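Local structure of Ctr9 protein (Myceliophthora thermophila, 6AF0) at residues 193-201 against 215-226. The protein probably takes part in binding RNA polymerase II complexes as a full-length protein, of which this chain is the large helical part with TPR repeats. Residues are numbered along the deposited sequence; the frame is centred on the assembly and turned at random.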
ATOM      1  N   MET A 193     -15.677  47.909 -27.141  1.00 75.61           N
ATOM      2  CA  MET A 193     -15.076  46.567 -27.208  1.00 75.64           C
ATOM      3  C   MET A 193     -14.114  46.244 -26.045  1.00 71.21           C
ATOM      4  O   MET A 193     -13.922  45.077 -25.679  1.00 67.36           O
ATOM      5  CB  MET A 193     -14.403  46.354 -28.566  1.00 72.78           C
ATOM      6  CG  MET A 193     -15.371  46.303 -29.743  1.00 70.27           C
ATOM      7  SD  MET A 193     -16.626  45.000 -29.578  1.00 76.07           S
ATOM      8  CE  MET A 193     -18.161  45.898 -29.365  1.00 77.39           C
ATOM      9  N   LEU A 194     -13.522  47.265 -25.445  1.00 64.18           N
ATOM     10  CA  LEU A 194     -12.709  47.021 -24.256  1.00 65.21           C
ATOM     11  C   LEU A 194     -13.578  46.671 -23.066  1.00 66.88           C
ATOM     12  O   LEU A 194     -13.146  45.926 -22.178  1.00 65.59           O
ATOM     13  CB  LEU A 194     -11.812  48.213 -23.927  1.00 67.02           C
ATOM     14  CG  LEU A 194     -10.772  48.598 -24.988  1.00 64.95           C
ATOM     15  CD1 LEU A 194      -9.742  49.526 -24.376  1.00 63.04           C
ATOM     16  CD2 LEU A 194     -10.083  47.377 -25.571  1.00 69.22           C
ATOM     17  N   ALA A 195     -14.796  47.210 -23.044  1.00 70.78           N
ATOM     18  CA  ALA A 195     -15.739  46.938 -21.950  1.00 74.23           C
ATOM     19  C   ALA A 195     -16.253  45.510 -22.002  1.00 70.82           C
ATOM     20  O   ALA A 195     -16.445  44.854 -20.974  1.00 69.95           O
ATOM     21  CB  ALA A 195     -16.911  47.894 -22.013  1.00 76.96           C
ATOM     22  N   VAL A 196     -16.492  45.040 -23.216  1.00 69.62           N
ATOM     23  CA  VAL A 196     -17.026  43.703 -23.404  1.00 69.44           C
ATOM     24  C   VAL A 196     -15.901  42.695 -23.173  1.00 64.29           C
ATOM     25  O   VAL A 196     -16.127  41.613 -22.603  1.00 61.62           O
ATOM     26  CB  VAL A 196     -17.754  43.562 -24.767  1.00 70.82           C
ATOM     27  CG1 VAL A 196     -16.795  43.677 -25.905  1.00 67.46           C
ATOM     28  CG2 VAL A 196     -18.498  42.237 -24.862  1.00 85.52           C
ATOM     29  N   MET A 197     -14.679  43.082 -23.550  1.00 62.92           N
ATOM     30  CA  MET A 197     -13.484  42.256 -23.245  1.00 61.28           C
ATOM     31  C   MET A 197     -13.244  42.102 -21.739  1.00 58.32           C
ATOM     32  O   MET A 197     -12.807  41.048 -21.272  1.00 53.94           O
ATOM     33  CB  MET A 197     -12.240  42.814 -23.916  1.00 55.45           C
ATOM     34  CG  MET A 197     -12.160  42.426 -25.376  1.00 58.40           C
ATOM     35  SD  MET A 197     -10.730  43.091 -26.250  1.00 61.27           S
ATOM     36  CE  MET A 197      -9.441  42.359 -25.259  1.00 66.49           C
ATOM     37  N   GLY A 198     -13.546  43.169 -21.006  1.00 59.85           N
ATOM     38  CA  GLY A 198     -13.479  43.181 -19.549  1.00 62.80           C
ATOM     39  C   GLY A 198     -14.530  42.278 -18.934  1.00 69.65           C
ATOM     40  O   GLY A 198     -14.240  41.524 -17.984  1.00 71.85           O
ATOM     41  N   LYS A 199     -15.751  42.367 -19.474  1.00 71.73           N
ATOM     42  CA  LYS A 199     -16.861  41.467 -19.101  1.00 67.38           C
ATOM     43  C   LYS A 199     -16.504  40.021 -19.386  1.00 64.89           C
ATOM     44  O   LYS A 199     -16.678  39.174 -18.532  1.00 65.14           O
ATOM     45  CB  LYS A 199     -18.135  41.820 -19.860  1.00 71.43           C
ATOM     46  CG  LYS A 199     -19.149  40.692 -19.977  1.00 73.26           C
ATOM     47  CD  LYS A 199     -20.345  41.127 -20.822  1.00 82.77           C
ATOM     48  CE  LYS A 199     -21.428  40.057 -20.935  1.00 84.87           C
ATOM     49  NZ  LYS A 199     -22.303  40.252 -22.130  1.00 84.14           N
ATOM     50  N   ALA A 200     -15.995  39.739 -20.584  1.00 63.46           N
ATOM     51  CA  ALA A 200     -15.518  38.380 -20.916  1.00 59.88           C
ATOM     52  C   ALA A 200     -14.503  37.872 -19.876  1.00 61.68           C
ATOM     53  O   ALA A 200     -14.585  36.741 -19.396  1.00 61.25           O
ATOM     54  CB  ALA A 200     -14.899  38.360 -22.309  1.00 56.84           C
ATOM     55  N   ARG A 201     -13.550  38.724 -19.519  1.00 59.49           N
ATOM     56  CA  ARG A 201     -12.563  38.333 -18.560  1.00 62.29           C
ATOM     57  C   ARG A 201     -13.231  37.938 -17.258  1.00 64.28           C
ATOM     58  O   ARG A 201     -12.898  36.909 -16.679  1.00 64.06           O
ATOM     59  CB  ARG A 201     -11.564  39.452 -18.332  1.00 64.39           C
ATOM     60  CG  ARG A 201     -10.592  39.165 -17.200  1.00 68.42           C
ATOM     61  CD  ARG A 201      -9.698  38.011 -17.528  1.00 69.09           C
ATOM     62  NE  ARG A 201      -8.776  37.635 -16.458  1.00 73.46           N
ATOM     63  CZ  ARG A 201      -8.984  36.674 -15.570  1.00 70.22           C
ATOM     64  NH1 ARG A 201     -10.118  36.002 -15.560  1.00 74.51           N
ATOM     65  NH2 ARG A 201      -8.048  36.389 -14.688  1.00 75.70           N
ATOM     66  N   ALA A 215     -18.513  36.146 -25.748  1.00 56.58           N
ATOM     67  CA  ALA A 215     -18.123  37.545 -25.659  1.00 53.70           C
ATOM     68  C   ALA A 215     -16.862  37.900 -26.480  1.00 56.46           C
ATOM     69  O   ALA A 215     -16.885  38.847 -27.292  1.00 62.47           O
ATOM     70  CB  ALA A 215     -17.971  37.944 -24.212  1.00 48.91           C
ATOM     71  N   TYR A 216     -15.780  37.148 -26.304  1.00 52.69           N
ATOM     72  CA  TYR A 216     -14.586  37.375 -27.113  1.00 50.78           C
ATOM     73  C   TYR A 216     -14.898  37.221 -28.582  1.00 56.02           C
ATOM     74  O   TYR A 216     -14.458  38.026 -29.380  1.00 54.46           O
ATOM     75  CB  TYR A 216     -13.467  36.419 -26.733  1.00 53.86           C
ATOM     76  CG  TYR A 216     -12.833  36.740 -25.407  1.00 56.71           C
ATOM     77  CD1 TYR A 216     -12.084  37.880 -25.240  1.00 55.76           C
ATOM     78  CD2 TYR A 216     -12.984  35.906 -24.323  1.00 60.93           C
ATOM     79  CE1 TYR A 216     -11.510  38.186 -24.025  1.00 59.56           C
ATOM     80  CE2 TYR A 216     -12.399  36.193 -23.100  1.00 59.51           C
ATOM     81  CZ  TYR A 216     -11.662  37.338 -22.950  1.00 60.50           C
ATOM     82  OH  TYR A 216     -11.082  37.655 -21.728  1.00 58.89           O
ATOM     83  N   GLN A 217     -15.664  36.183 -28.934  1.00 63.44           N
ATOM     84  CA  GLN A 217     -16.113  35.971 -30.317  1.00 62.48           C
ATOM     85  C   GLN A 217     -16.929  37.162 -30.830  1.00 56.17           C
ATOM     86  O   GLN A 217     -16.791  37.576 -31.969  1.00 52.14           O
ATOM     87  CB  GLN A 217     -16.922  34.674 -30.432  1.00 62.70           C
ATOM     88  CG  GLN A 217     -16.093  33.394 -30.345  1.00 62.81           C
ATOM     89  CD  GLN A 217     -16.960  32.143 -30.318  1.00 61.28           C
ATOM     90  OE1 GLN A 217     -18.086  32.164 -29.807  1.00 58.79           O
ATOM     91  NE2 GLN A 217     -16.440  31.047 -30.856  1.00 59.90           N
ATOM     92  N   ASP A 218     -17.756  37.733 -29.973  1.00 57.81           N
ATOM     93  CA  ASP A 218     -18.544  38.897 -30.359  1.00 62.09           C
ATOM     94  C   ASP A 218     -17.636  40.076 -30.721  1.00 63.31           C
ATOM     95  O   ASP A 218     -17.870  40.806 -31.690  1.00 64.13           O
ATOM     96  CB  ASP A 218     -19.492  39.287 -29.227  1.00 67.06           C
ATOM     97  CG  ASP A 218     -20.563  40.262 -29.675  1.00 68.02           C
ATOM     98  OD1 ASP A 218     -21.342  39.893 -30.567  1.00 75.76           O
ATOM     99  OD2 ASP A 218     -20.644  41.385 -29.138  1.00 69.44           O
ATOM    100  N   VAL A 219     -16.578  40.250 -29.946  1.00 59.44           N
ATOM    101  CA  VAL A 219     -15.599  41.291 -30.241  1.00 55.53           C
ATOM    102  C   VAL A 219     -14.945  41.103 -31.590  1.00 54.41           C
ATOM    103  O   VAL A 219     -14.880  42.006 -32.371  1.00 52.51           O
ATOM    104  CB  VAL A 219     -14.487  41.296 -29.205  1.00 59.18           C
ATOM    105  CG1 VAL A 219     -13.568  42.484 -29.430  1.00 59.38           C
ATOM    106  CG2 VAL A 219     -15.102  41.353 -27.816  1.00 64.89           C
ATOM    107  N   VAL A 220     -14.445  39.905 -31.839  1.00 62.08           N
ATOM    108  CA  VAL A 220     -13.776  39.579 -33.087  1.00 57.43           C
ATOM    109  C   VAL A 220     -14.742  39.829 -34.224  1.00 57.13           C
ATOM    110  O   VAL A 220     -14.353  40.371 -35.252  1.00 60.77           O
ATOM    111  CB  VAL A 220     -13.322  38.097 -33.104  1.00 60.34           C
ATOM    112  CG1 VAL A 220     -12.754  37.694 -34.457  1.00 62.77           C
ATOM    113  CG2 VAL A 220     -12.262  37.848 -32.051  1.00 61.16           C
ATOM    114  N   ALA A 221     -15.993  39.414 -34.038  1.00 56.27           N
ATOM    115  CA  ALA A 221     -17.010  39.535 -35.073  1.00 57.15           C
ATOM    116  C   ALA A 221     -17.319  41.005 -35.404  1.00 63.51           C
ATOM    117  O   ALA A 221     -17.241  41.442 -36.563  1.00 63.31           O
ATOM    118  CB  ALA A 221     -18.268  38.837 -34.623  1.00 57.13           C
ATOM    119  N   LYS A 222     -17.662  41.756 -34.366  1.00 62.32           N
ATOM    120  CA  LYS A 222     -17.953  43.168 -34.497  1.00 62.32           C
ATOM    121  C   LYS A 222     -16.733  44.045 -34.856  1.00 61.90           C
ATOM    122  O   LYS A 222     -16.893  45.054 -35.542  1.00 73.54           O
ATOM    123  CB  LYS A 222     -18.592  43.675 -33.201  1.00 64.59           C
ATOM    124  CG  LYS A 222     -19.967  43.087 -32.919  1.00 70.18           C
ATOM    125  CD  LYS A 222     -20.697  43.874 -31.839  1.00 73.55           C
ATOM    126  CE  LYS A 222     -22.169  43.529 -31.750  1.00 79.85           C
ATOM    127  NZ  LYS A 222     -22.393  42.087 -31.486  1.00 87.75           N
ATOM    128  N   MET A 223     -15.535  43.680 -34.394  1.00 61.68           N
ATOM    129  CA  MET A 223     -14.344  44.565 -34.490  1.00 62.72           C
ATOM    130  C   MET A 223     -13.054  43.774 -34.605  1.00 57.46           C
ATOM    131  O   MET A 223     -12.230  43.803 -33.701  1.00 63.28           O
ATOM    132  CB  MET A 223     -14.256  45.529 -33.279  1.00 65.36           C
ATOM    133  CG  MET A 223     -13.260  46.683 -33.439  1.00 63.00           C
ATOM    134  SD  MET A 223     -13.277  47.877 -32.085  1.00 74.75           S
ATOM    135  CE  MET A 223     -12.075  49.025 -32.717  1.00 67.41           C
ATOM    136  N   PRO A 224     -12.859  43.072 -35.729  1.00 54.07           N
ATOM    137  CA  PRO A 224     -11.707  42.207 -35.919  1.00 54.72           C
ATOM    138  C   PRO A 224     -10.391  42.955 -35.748  1.00 64.11           C
ATOM    139  O   PRO A 224      -9.432  42.414 -35.192  1.00 69.77           O
ATOM    140  CB  PRO A 224     -11.840  41.739 -37.361  1.00 52.19           C
ATOM    141  CG  PRO A 224     -13.246  41.950 -37.718  1.00 54.91           C
ATOM    142  CD  PRO A 224     -13.681  43.148 -36.937  1.00 59.01           C
ATOM    143  N   ASP A 225     -10.364  44.214 -36.186  1.00 69.26           N
ATOM    144  CA  ASP A 225      -9.131  44.978 -36.242  1.00 59.35           C
ATOM    145  C   ASP A 225      -8.675  45.426 -34.880  1.00 55.10           C
ATOM    146  O   ASP A 225      -7.598  45.993 -34.766  1.00 65.17           O
ATOM    147  CB  ASP A 225      -9.302  46.159 -37.182  1.00 64.18           C
ATOM    148  CG  ASP A 225      -9.455  45.722 -38.639  1.00 74.00           C
ATOM    149  OD1 ASP A 225      -8.632  44.871 -39.055  1.00 65.45           O
ATOM    150  OD2 ASP A 225     -10.380  46.213 -39.357  1.00 81.24           O
ATOM    151  N   MET A 226      -9.465  45.170 -33.846  1.00 51.91           N
ATOM    152  CA  MET A 226      -9.008  45.368 -32.471  1.00 54.28           C
ATOM    153  C   MET A 226      -8.027  44.269 -32.151  1.00 55.08           C
ATOM    154  O   MET A 226      -8.416  43.117 -32.036  1.00 63.58           O
ATOM    155  CB  MET A 226     -10.182  45.304 -31.503  1.00 56.21           C
ATOM    156  CG  MET A 226      -9.818  45.203 -30.034  1.00 61.15           C
ATOM    157  SD  MET A 226      -8.712  46.521 -29.531  1.00 68.74           S
ATOM    158  CE  MET A 226      -9.865  47.851 -29.215  1.00 62.15           C
TER
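Ala200 lays its methyl over one face of the Tyr216 ring, with CB 3.5 Å from the ring centroid and 17° off the normal, a CH-pi contact. The same CB meets Ala215 CB at 3.6 Å, and these two small residues suit the place where the helices come together, their CA atoms 5.5 Å apart. Tyr216 CG stands anti to the carbonyl carbon (chi1 -73°), a turn that carries the ring across to helix 193-205; the Tyr216 side chain also touches Ile235 and Cys238 of helix 232-240. Were Tyr216 replaced by an alanine, the Ala200 methyl would probably lose its aromatic partner, and a gap would be likely to open toward Ile235 and Cys238.

Further along, valine methyls pack with methionine thioethers. Val219 forks: CG2 reaches Val196 CG1 at 3.5 Å and also lies against Met197 CG, while CG1 faces Met193 SD at 4.0 Å. Bent at chi2 and chi3, the flexible Met193 sets CG beside Met223 SD. Past the helix end, a type I turn from Met223 to Met226 returns the chain, and the Met226 side chain crosses that of Leu194 at about a right angle, CE 3.7 Å from Leu194 CD2.

Lys222 NZ forms a salt bridge to Asp218 OD1 (2.6 Å) on the same helix, while Lys222 CD lies against Met193 CE. Segments 193-201 and 215-222 run nearly antiparallel, at 159°, their axes 9.0 Å apart at closest approach, as in a TPR hairpin. With no hydrogen bond or salt bridge across it, exclusion of water from the apolar side chains probably contributes most to holding the hairpin together.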